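Local coordinates for protein 3-hydroxyacyl-CoA dehydrogenase (Brucella suis, PDB 4O5O) that probably catalyses the NAD-dependent, reversible oxidation of 3-hydroxyacyl-CoA to 3-oxoacyl-CoA, as a member of the short-chain dehydrogenase family, at residues K39-V45 and S60-T66; V97-V103 and I164-Y169; R193-I197 and I241-Q245. One frame throughout, in Å; residues are numbered along the deposited sequence.

How the interactions relate
From the N terminus, the three contacts follow one another in series, neither nested nor crossed. Interaction 1 closes first: 14 residues, mostly helix 47-57, separate segments 39-45 and 60-66, whose strands pair at one edge of the seven-stranded parallel sheet. Interaction 2 then spans 60 residues, bringing the loop after strand 90-93 against the start of helix 167-187. That helix leads into strand 192-199, where interaction 3 begins; 43 residues later the end of helix 231-243 returns to this strand, ahead of the last strand, 251-254. Interactions 1 and 3 thus belong to the two halves of one sheet, their centres about 21 Å apart, while interaction 2 lies away from both.

Interaction 1 of 3, residues K39-V45 and S60-T66; sequences KVVLLDV and SARFQRT. With EDO (1,2-ethanediol), chain E.
Phe-63, with CG anti to its backbone N (chi1 173°), turns its ring back onto strand 39-44: Phe-63 CD1 comes to 3.2 Å from Leu-42 O, and Phe-63 CE1 lies against the backbone N and CB of Asp-44. Leu-42 CD1 meets Ala-61 CB at 3.9 Å. Arg-65 bends at chi2 (-80°), and its guanidinium crosses Val-45, whose CG1 sits 3.9 Å above the middle of one face. From this position Arg-65 NE donates a bent bond to Val-45 O at 3.0 Å. The same carbonyl oxygen also accepts from hydroxyl O1 of a bound 1,2-ethanediol, probably from the crystallisation liquor, and from a water that in turn accepts from Arg-65 NH2, lying in the plane at the guanidinium edge, so in this crystal three donors converge on it.

The strands run parallel. Val-40 N and Leu-42 N donate to Ser-60 O and Arg-62 O, while Arg-62 N and Gln-64 N donate to Val-40 O and Leu-42 O, four nearly straight bonds. Thr-66 N donates to Asp-44 O at 3.0 Å, from above the carbonyl plane. Thr-66 OG1 donates within its own segment to Gln-64 O at 2.8 Å and meets Leu-43 CD2.

Helix 47-57 completes this beta-alpha-beta unit of the Rossmann fold, touching Leu-42 and Phe-63, and helix 71-85 packs against Val-41 and Leu-43. The carboxylate of Asp-44 accepts from Gly-22 N (OD2) and Asn-46 N (OD1). Two backbone N-H groups would probably steady its negative charge and hold the carboxylate in place beside the glycine-rich turn; its position after the second strand is that of the acidic residue that binds the adenosine ribose in NAD-dependent relatives, a role only probable here.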
loop_
_atom_site.group_PDB
_atom_site.type_symbol
_atom_site.label_atom_id
_atom_site.label_comp_id
_atom_site.label_asym_id
_atom_site.label_seq_id
_atom_site.Cartn_x
_atom_site.Cartn_y
_atom_site.Cartn_z
ATOM N N LYS B 39 -18.503 17.309 24.950
ATOM C CA LYS B 39 -19.915 17.336 24.612
ATOM C C LYS B 39 -20.046 16.502 23.348
ATOM O O LYS B 39 -19.125 16.476 22.532
ATOM C CB LYS B 39 -20.418 18.752 24.317
ATOM C CG LYS B 39 -20.103 19.793 25.370
ATOM C CD LYS B 39 -20.679 19.411 26.715
ATOM C CE LYS B 39 -20.646 20.624 27.626
ATOM N NZ LYS B 39 -20.845 20.244 29.045
ATOM N N VAL B 40 -21.189 15.831 23.184
ATOM C CA VAL B 40 -21.417 14.964 22.022
ATOM C C VAL B 40 -22.786 15.188 21.400
ATOM O O VAL B 40 -23.802 15.245 22.102
ATOM C CB VAL B 40 -21.342 13.469 22.365
ATOM C CG1 VAL B 40 -21.562 12.634 21.111
ATOM C CG2 VAL B 40 -20.011 13.123 23.005
ATOM N N VAL B 41 -22.789 15.300 20.074
ATOM C CA VAL B 41 -23.997 15.325 19.306
ATOM C C VAL B 41 -24.016 14.005 18.538
ATOM O O VAL B 41 -23.215 13.796 17.613
ATOM C CB VAL B 41 -24.089 16.558 18.388
ATOM C CG1 VAL B 41 -25.396 16.535 17.611
ATOM C CG2 VAL B 41 -24.017 17.831 19.223
ATOM N N LEU B 42 -24.912 13.120 18.972
ATOM C CA LEU B 42 -25.114 11.819 18.344
ATOM C C LEU B 42 -26.036 11.954 17.139
ATOM O O LEU B 42 -27.120 12.541 17.242
ATOM C CB LEU B 42 -25.753 10.841 19.341
ATOM C CG LEU B 42 -24.910 10.352 20.531
ATOM C CD1 LEU B 42 -24.872 11.373 21.643
ATOM C CD2 LEU B 42 -25.528 9.065 21.080
ATOM N N LEU B 43 -25.604 11.386 16.013
ATOM C CA LEU B 43 -26.360 11.375 14.766
ATOM C C LEU B 43 -26.571 9.924 14.337
ATOM O O LEU B 43 -25.621 9.131 14.339
ATOM C CB LEU B 43 -25.613 12.154 13.685
ATOM C CG LEU B 43 -25.135 13.566 14.008
ATOM C CD1 LEU B 43 -24.432 14.131 12.790
ATOM C CD2 LEU B 43 -26.299 14.453 14.396
ATOM N N ASP B 44 -27.814 9.564 13.985
ATOM C CA ASP B 44 -28.111 8.198 13.531
ATOM C C ASP B 44 -29.449 8.229 12.830
ATOM O O ASP B 44 -30.287 9.112 13.123
ATOM C CB ASP B 44 -28.112 7.211 14.722
ATOM C CG ASP B 44 -27.808 5.764 14.322
ATOM O OD1 ASP B 44 -28.542 5.200 13.469
ATOM O OD2 ASP B 44 -26.815 5.199 14.855
ATOM N N VAL B 45 -29.663 7.306 11.890
ATOM C CA VAL B 45 -31.037 7.115 11.373
ATOM C C VAL B 45 -31.940 6.381 12.342
ATOM O O VAL B 45 -33.162 6.457 12.228
ATOM C CB VAL B 45 -31.138 6.361 10.033
ATOM C CG1 VAL B 45 -30.881 7.303 8.894
ATOM C CG2 VAL B 45 -30.249 5.135 9.995
ATOM N N SER B 60 -24.422 16.170 28.815
ATOM C CA SER B 60 -23.367 16.461 27.840
ATOM C C SER B 60 -23.643 15.877 26.435
ATOM O O SER B 60 -22.854 16.100 25.516
ATOM C CB SER B 60 -22.001 15.996 28.362
ATOM O OG SER B 60 -21.613 16.792 29.469
ATOM N N ALA B 61 -24.767 15.177 26.268
ATOM C CA ALA B 61 -25.126 14.563 25.000
ATOM C C ALA B 61 -26.448 15.102 24.445
ATOM O O ALA B 61 -27.371 15.449 25.195
ATOM C CB ALA B 61 -25.196 13.048 25.136
ATOM N N ARG B 62 -26.528 15.163 23.115
ATOM C CA ARG B 62 -27.772 15.407 22.392
ATOM C C ARG B 62 -27.854 14.423 21.238
ATOM O O ARG B 62 -26.829 13.984 20.729
ATOM C CB ARG B 62 -27.805 16.833 21.817
ATOM C CG ARG B 62 -27.635 17.975 22.801
ATOM C CD ARG B 62 -28.860 18.227 23.677
ATOM N NE ARG B 62 -28.628 19.417 24.496
ATOM C CZ ARG B 62 -27.920 19.438 25.627
ATOM N NH1 ARG B 62 -27.400 18.327 26.132
ATOM N NH2 ARG B 62 -27.723 20.586 26.258
ATOM N N PHE B 63 -29.055 14.096 20.794
ATOM C CA PHE B 63 -29.293 13.295 19.610
ATOM C C PHE B 63 -30.105 14.057 18.573
ATOM O O PHE B 63 -31.052 14.785 18.902
ATOM C CB PHE B 63 -30.085 12.027 19.978
ATOM C CG PHE B 63 -30.521 11.217 18.776
ATOM C CD1 PHE B 63 -29.582 10.584 17.978
ATOM C CD2 PHE B 63 -31.860 11.109 18.428
ATOM C CE1 PHE B 63 -29.958 9.862 16.847
ATOM C CE2 PHE B 63 -32.259 10.375 17.311
ATOM C CZ PHE B 63 -31.300 9.742 16.513
ATOM N N GLN B 64 -29.730 13.892 17.310
ATOM C CA GLN B 64 -30.577 14.311 16.186
ATOM C C GLN B 64 -30.614 13.231 15.128
ATOM O O GLN B 64 -29.578 12.830 14.592
ATOM C CB GLN B 64 -30.089 15.606 15.543
ATOM C CG GLN B 64 -30.938 16.026 14.335
ATOM C CD GLN B 64 -32.440 16.197 14.582
ATOM O OE1 GLN B 64 -33.297 15.653 13.852
ATOM N NE2 GLN B 64 -32.764 16.960 15.569
ATOM N N ARG B 65 -31.818 12.808 14.779
ATOM C CA ARG B 65 -32.016 11.796 13.775
ATOM C C ARG B 65 -31.575 12.409 12.453
ATOM O O ARG B 65 -32.028 13.493 12.096
ATOM C CB ARG B 65 -33.485 11.367 13.752
ATOM C CG ARG B 65 -33.763 10.074 13.015
ATOM C CD ARG B 65 -33.819 10.211 11.512
ATOM N NE ARG B 65 -34.244 8.954 10.898
ATOM C CZ ARG B 65 -34.497 8.773 9.603
ATOM N NH1 ARG B 65 -34.329 9.748 8.723
ATOM N NH2 ARG B 65 -34.900 7.570 9.186
ATOM N N THR B 66 -30.709 11.682 11.729
ATOM C CA THR B 66 -29.990 12.240 10.582
ATOM C C THR B 66 -29.713 11.145 9.574
ATOM O O THR B 66 -29.173 10.120 9.954
ATOM C CB THR B 66 -28.622 12.771 11.052
ATOM O OG1 THR B 66 -28.802 13.796 12.042
ATOM C CG2 THR B 66 -27.798 13.386 9.895
HETATM C C1 EDO E . -35.824 4.746 13.469
HETATM O O1 EDO E . -36.128 6.080 13.013
HETATM C C2 EDO E . -36.840 4.196 14.464
HETATM O O2 EDO E . -36.304 4.183 15.786
HETATM O O HOH W 1 -35.040 4.901 10.581
#

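Interaction 2 of 3, residues V97-V103 and I164-Y169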
loop_
_atom_site.group_PDB
_atom_site.type_symbol
_atom_site.label_atom_id
_atom_site.label_comp_id
_atom_site.label_asym_id
_atom_site.label_seq_id
_atom_site.Cartn_x
_atom_site.Cartn_y
_atom_site.Cartn_z
ATOM N N VAL B 97 -22.819 0.582 6.477
ATOM C CA VAL B 97 -23.461 -0.693 6.273
ATOM C C VAL B 97 -22.462 -1.616 5.590
ATOM O O VAL B 97 -21.666 -1.181 4.782
ATOM C CB VAL B 97 -24.772 -0.578 5.424
ATOM C CG1 VAL B 97 -25.788 0.248 6.199
ATOM C CG2 VAL B 97 -24.539 0.059 4.047
ATOM N N ALA B 98 -22.542 -2.895 5.902
ATOM C CA ALA B 98 -21.545 -3.875 5.432
ATOM C C ALA B 98 -22.192 -5.133 4.839
ATOM O O ALA B 98 -21.960 -6.256 5.285
ATOM C CB ALA B 98 -20.611 -4.241 6.578
ATOM N N PRO B 99 -23.022 -4.954 3.808
ATOM C CA PRO B 99 -23.633 -6.136 3.229
ATOM C C PRO B 99 -22.613 -6.966 2.450
ATOM O O PRO B 99 -21.501 -6.491 2.137
ATOM C CB PRO B 99 -24.698 -5.551 2.312
ATOM C CG PRO B 99 -24.098 -4.258 1.846
ATOM C CD PRO B 99 -23.283 -3.738 3.010
ATOM N N GLY B 100 -22.972 -8.232 2.256
ATOM C CA GLY B 100 -22.274 -9.120 1.340
ATOM C C GLY B 100 -23.185 -9.470 0.190
ATOM O O GLY B 100 -24.360 -9.784 0.387
ATOM N N GLU B 101 -22.669 -9.363 -1.019
ATOM C CA GLU B 101 -23.446 -9.739 -2.190
ATOM C C GLU B 101 -22.455 -10.031 -3.302
ATOM O O GLU B 101 -21.556 -9.232 -3.588
ATOM C CB GLU B 101 -24.384 -8.589 -2.609
ATOM C CG GLU B 101 -25.322 -8.993 -3.757
ATOM C CD GLU B 101 -26.329 -7.897 -4.124
ATOM O OE1 GLU B 101 -26.379 -6.871 -3.397
ATOM O OE2 GLU B 101 -27.062 -8.072 -5.137
ATOM N N LYS B 102 -22.553 -11.215 -3.889
ATOM C CA LYS B 102 -21.678 -11.585 -4.966
ATOM C C LYS B 102 -21.931 -10.776 -6.234
ATOM O O LYS B 102 -23.070 -10.395 -6.533
ATOM C CB LYS B 102 -21.848 -13.064 -5.292
ATOM C CG LYS B 102 -21.258 -13.953 -4.227
ATOM C CD LYS B 102 -21.376 -15.410 -4.634
ATOM C CE LYS B 102 -20.861 -16.317 -3.539
ATOM N NZ LYS B 102 -20.829 -17.704 -4.073
ATOM N N VAL B 103 -20.862 -10.561 -7.001
ATOM C CA VAL B 103 -20.972 -9.993 -8.338
ATOM C C VAL B 103 -21.907 -10.874 -9.191
ATOM O O VAL B 103 -22.780 -10.354 -9.890
ATOM C CB VAL B 103 -19.601 -9.873 -9.000
ATOM C CG1 VAL B 103 -19.726 -9.364 -10.436
ATOM C CG2 VAL B 103 -18.703 -8.942 -8.196
ATOM N N ILE B 164 -14.664 -12.265 -1.008
ATOM C CA ILE B 164 -15.768 -12.569 -1.894
ATOM C C ILE B 164 -17.073 -12.017 -1.299
ATOM O O ILE B 164 -17.368 -12.254 -0.136
ATOM C CB ILE B 164 -15.859 -14.088 -2.154
ATOM C CG1 ILE B 164 -14.607 -14.553 -2.927
ATOM C CG2 ILE B 164 -17.149 -14.432 -2.881
ATOM C CD1 ILE B 164 -14.465 -16.071 -3.034
ATOM N N GLY B 165 -17.837 -11.294 -2.105
ATOM C CA GLY B 165 -19.063 -10.647 -1.646
ATOM C C GLY B 165 -18.942 -9.186 -1.235
ATOM O O GLY B 165 -19.954 -8.547 -0.988
ATOM N N GLN B 166 -17.704 -8.671 -1.167
ATOM C CA GLN B 166 -17.464 -7.336 -0.652
ATOM C C GLN B 166 -17.155 -6.265 -1.717
ATOM O O GLN B 166 -16.593 -5.228 -1.392
ATOM C CB GLN B 166 -16.340 -7.363 0.403
ATOM C CG GLN B 166 -16.714 -8.141 1.648
ATOM C CD GLN B 166 -15.768 -7.857 2.782
ATOM O OE1 GLN B 166 -14.559 -8.064 2.686
ATOM N NE2 GLN B 166 -16.317 -7.389 3.880
ATOM N N ALA B 167 -17.542 -6.472 -2.973
ATOM C CA ALA B 167 -17.265 -5.434 -3.969
ATOM C C ALA B 167 -17.775 -4.077 -3.522
ATOM O O ALA B 167 -17.029 -3.090 -3.593
ATOM C CB ALA B 167 -17.829 -5.802 -5.331
ATOM N N ALA B 168 -19.040 -3.996 -3.105
ATOM C CA ALA B 168 -19.599 -2.711 -2.728
ATOM C C ALA B 168 -18.954 -2.161 -1.466
ATOM O O ALA B 168 -18.570 -0.974 -1.408
ATOM C CB ALA B 168 -21.106 -2.787 -2.550
ATOM N N TYR B 169 -18.831 -3.002 -0.444
ATOM C CA TYR B 169 -18.241 -2.533 0.804
ATOM C C TYR B 169 -16.798 -2.088 0.606
ATOM O O TYR B 169 -16.415 -0.998 1.056
ATOM C CB TYR B 169 -18.357 -3.634 1.858
ATOM C CG TYR B 169 -17.998 -3.189 3.233
ATOM C CD1 TYR B 169 -18.741 -2.199 3.858
ATOM C CD2 TYR B 169 -16.950 -3.761 3.916
ATOM C CE1 TYR B 169 -18.454 -1.791 5.130
ATOM C CE2 TYR B 169 -16.650 -3.360 5.201
ATOM C CZ TYR B 169 -17.403 -2.378 5.799
ATOM O OH TYR B 169 -17.070 -1.998 7.087
HETATM O O HOH W 2 -20.396 -5.425 -0.180
HETATM O O HOH W 3 -19.286 -7.277 3.950
HETATM O O HOH W 4 -18.931 -8.597 -4.334
#
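Helix 167-187 carries the Tyr-x-x-x-Lys signature of short-chain dehydrogenases, and its first turn meets the loop after strand 90-93 where the ring of Tyr-169 meets Ala-98. Ala-98 CB stands over one face of the tyrosine ring, 3.9 Å from the centroid and 22° off the normal, nearest to CE1: a CH-pi contact shifted toward the rim. Val-97 O approaches the same ring obliquely, 3.2 Å from Tyr-169 CD1. With CG anti to its backbone N (chi1 -170°), Tyr-169 swings its ring from the helix to this part of the loop.

Farther along, Glu-101 N donates to a lone pair of Gly-165 O in the carbonyl plane, a nearly straight bond of 2.8 Å. Gly-100 CA also faces that oxygen, at 3.3 Å.

Gln-166 holds the N-cap position, and waters lie between the helix start and the loop carbonyls. One bridges them, accepting from Ala-167 N and donating to Glu-101 O; another accepts from Tyr-169 N and lies 2.8 Å from Pro-99 O. A third joins Pro-99 O to Gln-166 NE2. In the family the signature tyrosine belongs to the active site, and Tyr-169, packed also on Ser-156, fits that placing; the fold sets Ala-98 of the loop after strand 90-93 over one face of its ring, toward the rim.

The Glu-101 carboxylate points elsewhere, accepting from Thr-114 OG1 and Lys-111 N, which ties the loop to the region of helix 112-137. At the other end, Val-103 CG2 packs on Ala-167 CB at 4.3 Å, and Val-103 N donates to Glu-186 of a neighbouring subunit; Phe-127 of that subunit packs on Ala-167.

Interaction 3 of 3, residues R193-I197 and I241-Q245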
loop_
_atom_site.group_PDB
_atom_site.type_symbol
_atom_site.label_atom_id
_atom_site.label_comp_id
_atom_site.label_asym_id
_atom_site.label_seq_id
_atom_site.Cartn_x
_atom_site.Cartn_y
_atom_site.Cartn_z
ATOM N N ARG B 193 -7.198 18.644 10.790
ATOM C CA ARG B 193 -6.615 17.336 10.438
ATOM C C ARG B 193 -7.680 16.360 9.974
ATOM O O ARG B 193 -8.857 16.465 10.383
ATOM C CB ARG B 193 -5.873 16.760 11.652
ATOM C CG ARG B 193 -4.610 17.516 11.999
ATOM C CD ARG B 193 -3.768 16.824 13.031
ATOM N NE ARG B 193 -4.421 16.830 14.331
ATOM C CZ ARG B 193 -4.733 15.774 15.085
ATOM N NH1 ARG B 193 -4.464 14.528 14.710
ATOM N NH2 ARG B 193 -5.310 15.965 16.249
ATOM N N VAL B 194 -7.258 15.409 9.136
ATOM C CA VAL B 194 -8.148 14.407 8.589
ATOM C C VAL B 194 -7.415 13.081 8.655
ATOM O O VAL B 194 -6.326 12.927 8.075
ATOM C CB VAL B 194 -8.548 14.733 7.136
ATOM C CG1 VAL B 194 -9.580 13.745 6.634
ATOM C CG2 VAL B 194 -9.072 16.151 7.021
ATOM N N MET B 195 -8.036 12.136 9.369
ATOM C CA MET B 195 -7.502 10.802 9.579
ATOM C C MET B 195 -8.555 9.762 9.338
ATOM O O MET B 195 -9.752 10.036 9.435
ATOM C CB MET B 195 -7.034 10.656 11.020
ATOM C CG MET B 195 -5.703 11.327 11.315
ATOM S SD MET B 195 -4.309 10.493 10.581
ATOM C CE MET B 195 -4.458 8.848 11.287
ATOM N N THR B 196 -8.100 8.550 9.067
ATOM C CA THR B 196 -8.995 7.412 8.849
ATOM C C THR B 196 -8.538 6.223 9.643
ATOM O O THR B 196 -7.349 5.948 9.721
ATOM C CB THR B 196 -9.061 7.079 7.348
ATOM O OG1 THR B 196 -9.638 8.204 6.695
ATOM C CG2 THR B 196 -9.898 5.838 7.050
ATOM N N ILE B 197 -9.490 5.539 10.276
ATOM C CA ILE B 197 -9.236 4.253 10.916
ATOM C C ILE B 197 -9.859 3.173 10.053
ATOM O O ILE B 197 -11.009 3.337 9.606
ATOM C CB ILE B 197 -9.830 4.168 12.341
ATOM C CG1 ILE B 197 -9.254 5.240 13.272
ATOM C CG2 ILE B 197 -9.659 2.787 12.939
ATOM C CD1 ILE B 197 -9.983 5.457 14.595
ATOM N N ILE B 241 -5.920 9.836 18.298
ATOM C CA ILE B 241 -5.796 10.691 17.118
ATOM C C ILE B 241 -6.107 12.140 17.479
ATOM O O ILE B 241 -5.445 13.050 17.031
ATOM C CB ILE B 241 -6.700 10.171 15.975
ATOM C CG1 ILE B 241 -6.181 8.827 15.429
ATOM C CG2 ILE B 241 -6.853 11.201 14.859
ATOM C CD1 ILE B 241 -7.166 8.084 14.537
ATOM N N VAL B 242 -7.133 12.349 18.287
ATOM C CA VAL B 242 -7.476 13.708 18.695
ATOM C C VAL B 242 -6.287 14.353 19.431
ATOM O O VAL B 242 -5.932 15.499 19.182
ATOM C CB VAL B 242 -8.780 13.730 19.516
ATOM C CG1 VAL B 242 -8.989 15.112 20.101
ATOM C CG2 VAL B 242 -9.960 13.315 18.638
ATOM N N GLU B 243 -5.655 13.588 20.312
ATOM C CA GLU B 243 -4.550 14.105 21.135
ATOM C C GLU B 243 -3.240 14.317 20.386
ATOM O O GLU B 243 -2.481 15.246 20.705
ATOM C CB GLU B 243 -4.264 13.154 22.291
ATOM C CG GLU B 243 -5.344 13.081 23.331
ATOM C CD GLU B 243 -5.015 12.138 24.473
ATOM O OE1 GLU B 243 -4.159 11.202 24.332
ATOM O OE2 GLU B 243 -5.634 12.335 25.530
ATOM N N ASN B 244 -2.964 13.436 19.424
ATOM C CA ASN B 244 -1.641 13.373 18.788
ATOM C C ASN B 244 -1.631 14.163 17.480
ATOM O O ASN B 244 -2.060 13.666 16.437
ATOM C CB ASN B 244 -1.201 11.931 18.542
ATOM C CG ASN B 244 0.260 11.837 18.197
ATOM O OD1 ASN B 244 0.856 12.793 17.698
ATOM N ND2 ASN B 244 0.852 10.698 18.473
ATOM N N GLN B 245 -1.199 15.419 17.573
ATOM C CA GLN B 245 -1.308 16.355 16.468
ATOM C C GLN B 245 -0.516 15.932 15.224
ATOM O O GLN B 245 -0.817 16.385 14.124
ATOM C CB GLN B 245 -0.845 17.747 16.922
ATOM C CG GLN B 245 -1.191 18.866 15.954
ATOM C CD GLN B 245 -1.025 20.226 16.582
ATOM O OE1 GLN B 245 0.103 20.717 16.775
ATOM N NE2 GLN B 245 -2.141 20.829 16.948
#
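The guanidinium of Arg-193 has Gln-245 CA 3.7 Å above its centre on one face, with Asn-244 O over that face too, and Ile-241 O at its edge, in the plane; Val-242 O also lies at the edge, near the plane. NH1 and NH2 grip the single carbonyl oxygen of Ile-241 end-on, at 2.9 Å from Arg-193 NH1 to Ile-241 O and 3.0 Å from Arg-193 NH2 to Ile-241 O. A bend at chi3 (-69°) carries the group up to the helix end, with Arg-193 CD 3.2 Å from Gln-245 O. NE forms a salt bridge with Glu-147, and NH1 also donates to Leu-247 O, so the buried charge is probably well compensated and its rotation fixed.

Along the strand the contact turns apolar. The two branches of Ile-241 divide between neighbours: CG2 meets Met-195 CG at 3.7 Å, while CD1 meets Ile-197 CG1 at 3.7 Å. Phe-224 of another subunit packs on Arg-193. Helix 231-243 thus lies on strand 192-199, its last turn bound through a backbone carbonyl by a strand arginine, within the final connection of the Rossmann fold, which leads into strand 251-254.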